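Local coordinates for protein endo-arabinase (Bacteroides thetaiotaomicron, PDB 5C0P) that probably hydrolyses glycosidic linkages within arabinan, as a glycoside hydrolase of family 43, and binds magnesium, at residues E154-I159 with S197-N202; F183-A188 with W221-K226. All coordinates share one frame; numbering follows the deposited sequence.

Interactions 1 and 2 have centres 13 Å apart, on the same side of the chain's centre, and they touch through Asn202: its CB packs 3.7 Å from Ala185 CB and its ND2 3.6 Å from Ser186 CB. Interaction 1 is the more peripheral, closing a short helix against a hairpin, with a hydrated magnesium ion on Thr158; interaction 2 is buried and packs two neighbouring sheets together. The side chain of Ala185 is about 10 Å from that magnesium. Asp136, predicted to tune and orient the catalytic acid, has its side chain about 10 Å from that of Trp155 and about 8 Å from that of Trp221, so both contacts come close to this probable active-site residue, Trp221 the nearer.

Interaction 1 of 2, residues E154-I159 with S197-N202; sequences EWLETI and SGVTGN. With MG (magnesium ion), chain B.
Trp155 turns the six-membered part of its indole onto the backbone of the strand 199-201: CZ3 lies 3.6 Å from Val199 O, which meets the rim near the ring plane, and Gly201 N approaches the same carbon obliquely. The CB bond of Trp155 points toward the hairpin, bringing CB 3.2 Å from Asn202 O, and chi1 of 71° sets CG between the backbone N and the carbonyl carbon. Leu156 CD2 covers one face of this ring near its rim, and also packs on Ser197 CB and, 4.2 Å away, on Val199 CB. Val199 sends CG1 anti to its backbone N (chi1 -177°), where it meets Ile159 CD1 at 3.5 Å and also lies near the Trp155 rim; the Ile159 and Val199 side chains cross obliquely.

The polar link is made by backbone. Asn202 N donates to Ile159 O at 2.9 Å, lying in the carbonyl plane with a C=O...N angle of 158°. Gly201 CA adds a CA-H...O contact to the same oxygen at 3.2 Å, an approach that depends on Gly201 being glycine, since a CB would collide with Ile159 O. Ile159 ends the helix with positive phi, having given its own N-H to Trp155 O. Beyond the backbone bond, Asn202 OD1 is held by Ser193 and ND2 by Asp160. Immediately before Ile159, Thr158 O binds the magnesium at 2.1 Å, and five waters complete an octahedral shell, so the protein contributes a single ligand.

Ser197 and Gly198, both with positive phi, form the type I' turn of the two-stranded hairpin 194-196/199-201. This hairpin lies against the one-turn helix that connects strands 147-153 and 162-168, at the periphery of the five-bladed beta-propeller characteristic of family 43.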
ATOM      1  N   GLU A 154     -12.185  -0.901  -7.069  1.00 12.99           N
ATOM      2  CA  GLU A 154     -12.227  -2.362  -7.100  1.00 19.82           C
ATOM      3  C   GLU A 154     -12.811  -2.974  -8.372  1.00 16.12           C
ATOM      4  O   GLU A 154     -13.866  -2.568  -8.856  1.00 13.94           O
ATOM      5  CB  GLU A 154     -12.951  -2.906  -5.864  1.00 23.85           C
ATOM      6  CG  GLU A 154     -12.538  -4.330  -5.516  1.00 33.34           C
ATOM      7  CD  GLU A 154     -12.871  -4.728  -4.088  1.00 33.10           C
ATOM      8  OE1 GLU A 154     -13.427  -3.901  -3.332  1.00 27.79           O
ATOM      9  OE2 GLU A 154     -12.560  -5.881  -3.724  1.00 38.93           O
ATOM     10  N   TRP A 155     -12.116  -3.986  -8.875  1.00 11.89           N
ATOM     11  CA  TRP A 155     -12.476  -4.649 -10.124  1.00 13.16           C
ATOM     12  C   TRP A 155     -13.847  -5.312 -10.112  1.00 12.65           C
ATOM     13  O   TRP A 155     -14.456  -5.490 -11.164  1.00 14.51           O
ATOM     14  CB  TRP A 155     -11.402  -5.666 -10.497  1.00 11.79           C
ATOM     15  CG  TRP A 155     -11.395  -6.866  -9.601  1.00 13.04           C
ATOM     16  CD1 TRP A 155     -10.879  -6.950  -8.335  1.00 12.77           C
ATOM     17  CD2 TRP A 155     -11.931  -8.154  -9.907  1.00 13.25           C
ATOM     18  NE1 TRP A 155     -11.071  -8.220  -7.838  1.00 14.56           N
ATOM     19  CE2 TRP A 155     -11.707  -8.975  -8.785  1.00 14.08           C
ATOM     20  CE3 TRP A 155     -12.571  -8.693 -11.023  1.00 14.02           C
ATOM     21  CZ2 TRP A 155     -12.112 -10.312  -8.749  1.00 19.56           C
ATOM     22  CZ3 TRP A 155     -12.968 -10.022 -10.985  1.00 18.51           C
ATOM     23  CH2 TRP A 155     -12.737 -10.814  -9.857  1.00 19.95           C
ATOM     24  N   LEU A 156     -14.338  -5.681  -8.932  1.00 13.87           N
ATOM     25  CA  LEU A 156     -15.665  -6.270  -8.831  1.00 17.32           C
ATOM     26  C   LEU A 156     -16.734  -5.276  -9.283  1.00 19.99           C
ATOM     27  O   LEU A 156     -17.819  -5.670  -9.708  1.00 24.79           O
ATOM     28  CB  LEU A 156     -15.941  -6.721  -7.396  1.00 25.48           C
ATOM     29  CG  LEU A 156     -15.189  -7.998  -7.019  1.00 27.89           C
ATOM     30  CD1 LEU A 156     -15.539  -8.434  -5.608  1.00 29.32           C
ATOM     31  CD2 LEU A 156     -15.505  -9.096  -8.013  1.00 26.00           C
ATOM     32  N   GLU A 157     -16.399  -3.992  -9.186  1.00 17.48           N
ATOM     33  CA  GLU A 157     -17.272  -2.901  -9.611  1.00 21.69           C
ATOM     34  C   GLU A 157     -16.940  -2.448 -11.040  1.00 22.12           C
ATOM     35  O   GLU A 157     -17.837  -2.195 -11.852  1.00 24.72           O
ATOM     36  CB  GLU A 157     -17.103  -1.735  -8.628  1.00 26.02           C
ATOM     37  CG  GLU A 157     -17.877  -0.470  -8.958  1.00 32.15           C
ATOM     38  CD  GLU A 157     -18.037   0.441  -7.744  1.00 30.74           C
ATOM     39  OE1 GLU A 157     -17.272   1.411  -7.618  1.00 25.57           O
ATOM     40  OE2 GLU A 157     -18.935   0.187  -6.921  1.00 33.76           O
ATOM     41  N   THR A 158     -15.648  -2.372 -11.351  1.00 15.65           N
ATOM     42  CA  THR A 158     -15.192  -1.763 -12.605  1.00 13.29           C
ATOM     43  C   THR A 158     -14.861  -2.748 -13.721  1.00 18.19           C
ATOM     44  O   THR A 158     -14.661  -2.332 -14.867  1.00 14.37           O
ATOM     45  CB  THR A 158     -13.948  -0.883 -12.375  1.00 12.41           C
ATOM     46  OG1 THR A 158     -12.877  -1.688 -11.862  1.00 14.11           O
ATOM     47  CG2 THR A 158     -14.266   0.211 -11.384  1.00 14.92           C
ATOM     48  N   ILE A 159     -14.805  -4.037 -13.380  1.00 14.28           N
ATOM     49  CA  ILE A 159     -14.397  -5.121 -14.286  1.00 12.34           C
ATOM     50  C   ILE A 159     -12.906  -5.078 -14.618  1.00 14.33           C
ATOM     51  O   ILE A 159     -12.145  -5.947 -14.186  1.00 14.92           O
ATOM     52  CB  ILE A 159     -15.260  -5.216 -15.570  1.00 13.20           C
ATOM     53  CG1 ILE A 159     -16.744  -5.084 -15.233  1.00 16.32           C
ATOM     54  CG2 ILE A 159     -14.991  -6.531 -16.280  1.00 16.26           C
ATOM     55  CD1 ILE A 159     -17.243  -6.101 -14.217  1.00 15.81           C
ATOM     56  N   SER A 197     -16.842 -14.079  -7.524  1.00 35.94           N
ATOM     57  CA  SER A 197     -18.093 -13.404  -7.177  1.00 38.56           C
ATOM     58  C   SER A 197     -18.948 -13.104  -8.404  1.00 37.94           C
ATOM     59  O   SER A 197     -19.597 -12.059  -8.483  1.00 43.54           O
ATOM     60  CB  SER A 197     -17.815 -12.118  -6.394  1.00 37.78           C
ATOM     61  OG  SER A 197     -17.003 -12.377  -5.261  1.00 40.94           O
ATOM     62  N   GLY A 198     -18.925 -14.026  -9.361  1.00 31.14           N
ATOM     63  CA  GLY A 198     -19.736 -13.920 -10.560  1.00 33.66           C
ATOM     64  C   GLY A 198     -19.166 -13.034 -11.657  1.00 36.47           C
ATOM     65  O   GLY A 198     -19.841 -12.765 -12.649  1.00 41.57           O
ATOM     66  N   VAL A 199     -17.924 -12.585 -11.490  1.00 32.27           N
ATOM     67  CA  VAL A 199     -17.324 -11.621 -12.407  1.00 29.06           C
ATOM     68  C   VAL A 199     -15.946 -12.074 -12.895  1.00 24.86           C
ATOM     69  O   VAL A 199     -15.160 -12.616 -12.116  1.00 20.88           O
ATOM     70  CB  VAL A 199     -17.158 -10.254 -11.713  1.00 31.35           C
ATOM     71  CG1 VAL A 199     -16.611  -9.221 -12.673  1.00 31.77           C
ATOM     72  CG2 VAL A 199     -18.476  -9.789 -11.124  1.00 37.69           C
ATOM     73  N   THR A 200     -15.652 -11.842 -14.178  1.00 16.90           N
ATOM     74  CA  THR A 200     -14.319 -12.086 -14.717  1.00 14.55           C
ATOM     75  C   THR A 200     -13.703 -10.754 -15.121  1.00 15.03           C
ATOM     76  O   THR A 200     -14.242 -10.031 -15.965  1.00 15.82           O
ATOM     77  CB  THR A 200     -14.348 -13.029 -15.932  1.00 14.98           C
ATOM     78  OG1 THR A 200     -14.875 -14.302 -15.536  1.00 19.51           O
ATOM     79  CG2 THR A 200     -12.944 -13.225 -16.485  1.00 16.11           C
ATOM     80  N   GLY A 201     -12.576 -10.415 -14.505  1.00 12.54           N
ATOM     81  CA  GLY A 201     -11.966  -9.119 -14.739  1.00 13.61           C
ATOM     82  C   GLY A 201     -10.543  -9.078 -14.236  1.00 12.29           C
ATOM     83  O   GLY A 201      -9.975 -10.116 -13.887  1.00 13.14           O
ATOM     84  N   ASN A 202      -9.983  -7.876 -14.180  1.00 12.58           N
ATOM     85  CA  ASN A 202      -8.570  -7.688 -13.864  1.00 10.24           C
ATOM     86  C   ASN A 202      -8.378  -6.887 -12.588  1.00  9.98           C
ATOM     87  O   ASN A 202      -8.891  -5.772 -12.459  1.00 12.52           O
ATOM     88  CB  ASN A 202      -7.863  -6.971 -15.016  1.00 10.72           C
ATOM     89  CG  ASN A 202      -8.064  -7.673 -16.337  1.00 11.56           C
ATOM     90  OD1 ASN A 202      -7.792  -8.867 -16.458  1.00 14.00           O
ATOM     91  ND2 ASN A 202      -8.566  -6.942 -17.334  1.00 13.65           N
TER
HETATM   92 MG    MG B 401     -14.808  -0.766 -16.305  1.00 14.78          MG
HETATM   93  O   HOH W   1     -15.611   0.636 -14.972  1.00 20.44           O
HETATM   94  O   HOH W   2     -12.857  -0.114 -15.776  1.00 14.80           O
HETATM   95  O   HOH W   3     -16.725  -1.539 -16.688  1.00 17.74           O
HETATM   96  O   HOH W   4     -13.962  -2.008 -17.730  1.00 15.12           O
HETATM   97  O   HOH W   5     -14.939   0.711 -17.730  1.00 16.54           O

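Interaction 2 of 2, residues F183-A188 with W221-K226; sequences FKASEA and WSSFRK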
ATOM      1  N   PHE A 183      -4.605   4.415 -15.029  1.00 11.12           N
ATOM      2  CA  PHE A 183      -4.664   3.318 -15.993  1.00 11.48           C
ATOM      3  C   PHE A 183      -5.588   2.239 -15.486  1.00 11.19           C
ATOM      4  O   PHE A 183      -5.975   2.248 -14.312  1.00 11.34           O
ATOM      5  CB  PHE A 183      -3.272   2.727 -16.293  1.00 12.48           C
ATOM      6  CG  PHE A 183      -2.531   2.213 -15.085  1.00 12.14           C
ATOM      7  CD1 PHE A 183      -2.749   0.926 -14.600  1.00 12.32           C
ATOM      8  CD2 PHE A 183      -1.577   3.002 -14.469  1.00 10.66           C
ATOM      9  CE1 PHE A 183      -2.043   0.451 -13.503  1.00 12.11           C
ATOM     10  CE2 PHE A 183      -0.860   2.535 -13.378  1.00 11.49           C
ATOM     11  CZ  PHE A 183      -1.097   1.260 -12.892  1.00 14.91           C
ATOM     12  N   LYS A 184      -5.948   1.334 -16.388  1.00 11.61           N
ATOM     13  CA  LYS A 184      -6.678   0.130 -16.040  1.00 11.66           C
ATOM     14  C   LYS A 184      -5.710  -1.042 -16.098  1.00 11.91           C
ATOM     15  O   LYS A 184      -4.746  -1.015 -16.858  1.00 12.02           O
ATOM     16  CB  LYS A 184      -7.833  -0.077 -17.012  1.00 12.36           C
ATOM     17  CG  LYS A 184      -8.799   1.096 -17.046  1.00 14.39           C
ATOM     18  CD  LYS A 184      -9.946   0.866 -18.013  1.00 17.13           C
ATOM     19  CE  LYS A 184     -11.008   1.946 -17.823  1.00 19.78           C
ATOM     20  NZ  LYS A 184     -12.153   1.775 -18.766  1.00 24.75           N
ATOM     21  N   ALA A 185      -5.977  -2.072 -15.305  1.00 10.93           N
ATOM     22  CA  ALA A 185      -5.049  -3.196 -15.179  1.00  8.99           C
ATOM     23  C   ALA A 185      -4.728  -3.868 -16.517  1.00 11.70           C
ATOM     24  O   ALA A 185      -3.598  -4.330 -16.732  1.00 13.74           O
ATOM     25  CB  ALA A 185      -5.572  -4.219 -14.177  1.00 11.77           C
ATOM     26  N   SER A 186      -5.705  -3.918 -17.420  1.00 11.89           N
ATOM     27  CA  SER A 186      -5.505  -4.597 -18.704  1.00 14.46           C
ATOM     28  C   SER A 186      -4.431  -3.938 -19.584  1.00 12.68           C
ATOM     29  O   SER A 186      -3.998  -4.520 -20.586  1.00 14.99           O
ATOM     30  CB  SER A 186      -6.816  -4.663 -19.486  1.00 13.50           C
ATOM     31  OG  SER A 186      -7.162  -3.368 -19.946  1.00 14.51           O
ATOM     32  N   GLU A 187      -4.005  -2.730 -19.225  1.00 11.54           N
ATOM     33  CA  GLU A 187      -2.966  -2.045 -19.991  1.00 12.83           C
ATOM     34  C   GLU A 187      -1.599  -2.711 -19.834  1.00 11.64           C
ATOM     35  O   GLU A 187      -0.708  -2.516 -20.666  1.00 15.02           O
ATOM     36  CB  GLU A 187      -2.901  -0.573 -19.594  1.00 13.82           C
ATOM     37  CG  GLU A 187      -4.196   0.143 -19.908  1.00 17.06           C
ATOM     38  CD  GLU A 187      -4.167   1.614 -19.583  1.00 20.51           C
ATOM     39  OE1 GLU A 187      -3.131   2.284 -19.838  1.00 21.17           O
ATOM     40  OE2 GLU A 187      -5.203   2.100 -19.088  1.00 16.84           O
ATOM     41  N   ALA A 188      -1.431  -3.482 -18.761  1.00 12.25           N
ATOM     42  CA  ALA A 188      -0.187  -4.225 -18.563  1.00 10.32           C
ATOM     43  C   ALA A 188      -0.296  -5.557 -19.288  1.00 13.49           C
ATOM     44  O   ALA A 188      -1.234  -6.317 -19.047  1.00 14.51           O
ATOM     45  CB  ALA A 188       0.067  -4.453 -17.087  1.00 13.48           C
ATOM     46  N   TRP A 221       2.595  -1.991  -8.471  1.00  8.10           N
ATOM     47  CA  TRP A 221       1.221  -2.375  -8.186  1.00  8.67           C
ATOM     48  C   TRP A 221       1.085  -3.867  -8.421  1.00 10.16           C
ATOM     49  O   TRP A 221       1.982  -4.487  -8.990  1.00 10.00           O
ATOM     50  CB  TRP A 221       0.235  -1.573  -9.050  1.00  9.08           C
ATOM     51  CG  TRP A 221       0.363  -1.788 -10.531  1.00  9.24           C
ATOM     52  CD1 TRP A 221       1.347  -1.324 -11.353  1.00 12.63           C
ATOM     53  CD2 TRP A 221      -0.557  -2.498 -11.364  1.00  8.26           C
ATOM     54  NE1 TRP A 221       1.105  -1.719 -12.653  1.00 12.30           N
ATOM     55  CE2 TRP A 221      -0.061  -2.440 -12.681  1.00  9.71           C
ATOM     56  CE3 TRP A 221      -1.751  -3.181 -11.116  1.00  9.85           C
ATOM     57  CZ2 TRP A 221      -0.726  -3.050 -13.755  1.00 12.04           C
ATOM     58  CZ3 TRP A 221      -2.407  -3.786 -12.179  1.00 10.62           C
ATOM     59  CH2 TRP A 221      -1.895  -3.710 -13.483  1.00 11.97           C
ATOM     60  N   SER A 222      -0.026  -4.449  -7.980  1.00  8.85           N
ATOM     61  CA  SER A 222      -0.199  -5.893  -8.105  1.00  8.66           C
ATOM     62  C   SER A 222      -1.464  -6.321  -8.828  1.00  7.65           C
ATOM     63  O   SER A 222      -2.501  -5.652  -8.770  1.00  9.45           O
ATOM     64  CB  SER A 222      -0.158  -6.562  -6.733  1.00 10.88           C
ATOM     65  OG  SER A 222       1.170  -6.608  -6.244  1.00 11.71           O
ATOM     66  N   SER A 223      -1.350  -7.466  -9.496  1.00  8.87           N
ATOM     67  CA  SER A 223      -2.459  -8.131 -10.163  1.00  9.85           C
ATOM     68  C   SER A 223      -2.082  -9.590 -10.353  1.00 11.37           C
ATOM     69  O   SER A 223      -1.089 -10.052  -9.801  1.00 11.82           O
ATOM     70  CB  SER A 223      -2.765  -7.460 -11.508  1.00 11.38           C
ATOM     71  OG  SER A 223      -4.048  -7.826 -11.974  1.00 11.57           O
ATOM     72  N   PHE A 224      -2.873 -10.319 -11.132  1.00 10.70           N
ATOM     73  CA  PHE A 224      -2.577 -11.721 -11.418  1.00 10.74           C
ATOM     74  C   PHE A 224      -2.032 -11.879 -12.830  1.00 14.52           C
ATOM     75  O   PHE A 224      -2.465 -11.180 -13.742  1.00 14.15           O
ATOM     76  CB  PHE A 224      -3.827 -12.579 -11.190  1.00 11.53           C
ATOM     77  CG  PHE A 224      -4.235 -12.641  -9.754  1.00 12.05           C
ATOM     78  CD1 PHE A 224      -5.059 -11.663  -9.207  1.00 13.98           C
ATOM     79  CD2 PHE A 224      -3.736 -13.638  -8.928  1.00 13.24           C
ATOM     80  CE1 PHE A 224      -5.408 -11.706  -7.862  1.00 15.05           C
ATOM     81  CE2 PHE A 224      -4.086 -13.690  -7.586  1.00 15.85           C
ATOM     82  CZ  PHE A 224      -4.921 -12.720  -7.056  1.00 15.08           C
ATOM     83  N   ARG A 225      -1.079 -12.797 -12.997  1.00 12.25           N
ATOM     84  CA  ARG A 225      -0.401 -13.015 -14.278  1.00 15.25           C
ATOM     85  C   ARG A 225      -1.208 -13.908 -15.197  1.00 14.85           C
ATOM     86  O   ARG A 225      -1.774 -14.908 -14.751  1.00 16.32           O
ATOM     87  CB  ARG A 225       0.948 -13.705 -14.061  1.00 17.66           C
ATOM     88  CG  ARG A 225       1.891 -12.959 -13.168  1.00 24.21           C
ATOM     89  CD  ARG A 225       3.336 -13.287 -13.503  1.00 24.27           C
ATOM     90  NE  ARG A 225       3.702 -14.697 -13.351  1.00 20.03           N
ATOM     91  CZ  ARG A 225       4.964 -15.113 -13.357  1.00 22.41           C
ATOM     92  NH1 ARG A 225       5.936 -14.220 -13.492  1.00 22.18           N
ATOM     93  NH2 ARG A 225       5.261 -16.398 -13.217  1.00 24.90           N
ATOM     94  N   LYS A 226      -1.206 -13.585 -16.486  1.00 12.84           N
ATOM     95  CA  LYS A 226      -1.917 -14.393 -17.470  1.00 13.74           C
ATOM     96  C   LYS A 226      -1.259 -15.744 -17.740  1.00 17.77           C
ATOM     97  O   LYS A 226      -1.946 -16.712 -18.072  1.00 20.15           O
ATOM     98  CB  LYS A 226      -2.122 -13.625 -18.781  1.00 18.07           C
ATOM     99  CG  LYS A 226      -0.864 -13.384 -19.588  1.00 22.33           C
ATOM    100  CD  LYS A 226      -1.159 -12.493 -20.785  1.00 24.11           C
ATOM    101  CE  LYS A 226       0.062 -12.364 -21.678  1.00 30.51           C
ATOM    102  NZ  LYS A 226      -0.122 -11.303 -22.706  1.00 31.48           N
TER
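Trp221 receives Phe183 on one face of its indole: Phe183 CE1 stands 3.6 Å above the plane, over the centre, with Phe183 CZ close to Trp221 NE1. The pair is a tilted edge-to-face contact, the Phe183 and five-membered ring centroids 4.9 Å apart and the planes at 55°. Both CB bonds point toward the other segment, and chi1 (58° for Phe183, 63° for Trp221) sets each CG between the backbone N and the carbonyl carbon. Round the benzo part, Ala188 CB meets the edge 3.7 Å from Trp221 CZ2, and Ala185 CB packs 3.8 Å from Trp221 CZ3.

The contact joins adjacent blades of the five-bladed beta-propeller: strand 178-184 belongs to the sheet that contains 162-168, and strand 217-224 to the four-stranded sheet that follows. The two segments meet by apolar packing, with no hydrogen bond between them.

In the next shell, Gln249 OE1 bonds Trp221 NE1, satisfying the buried indole nitrogen, while the side chains of Phe183 and Ala188 also touch Gln249. Trp190 brings another ring against Trp221. Ala185 and Ala188 are placed by the 3-10 turn 185-187, which Glu187 folds back on: its OE2 accepts from Lys184 N at 2.9 Å, the donor lying above the carboxylate plane. Ser223 OG, at the margin of the Ala185 contact, bonds Val203 O.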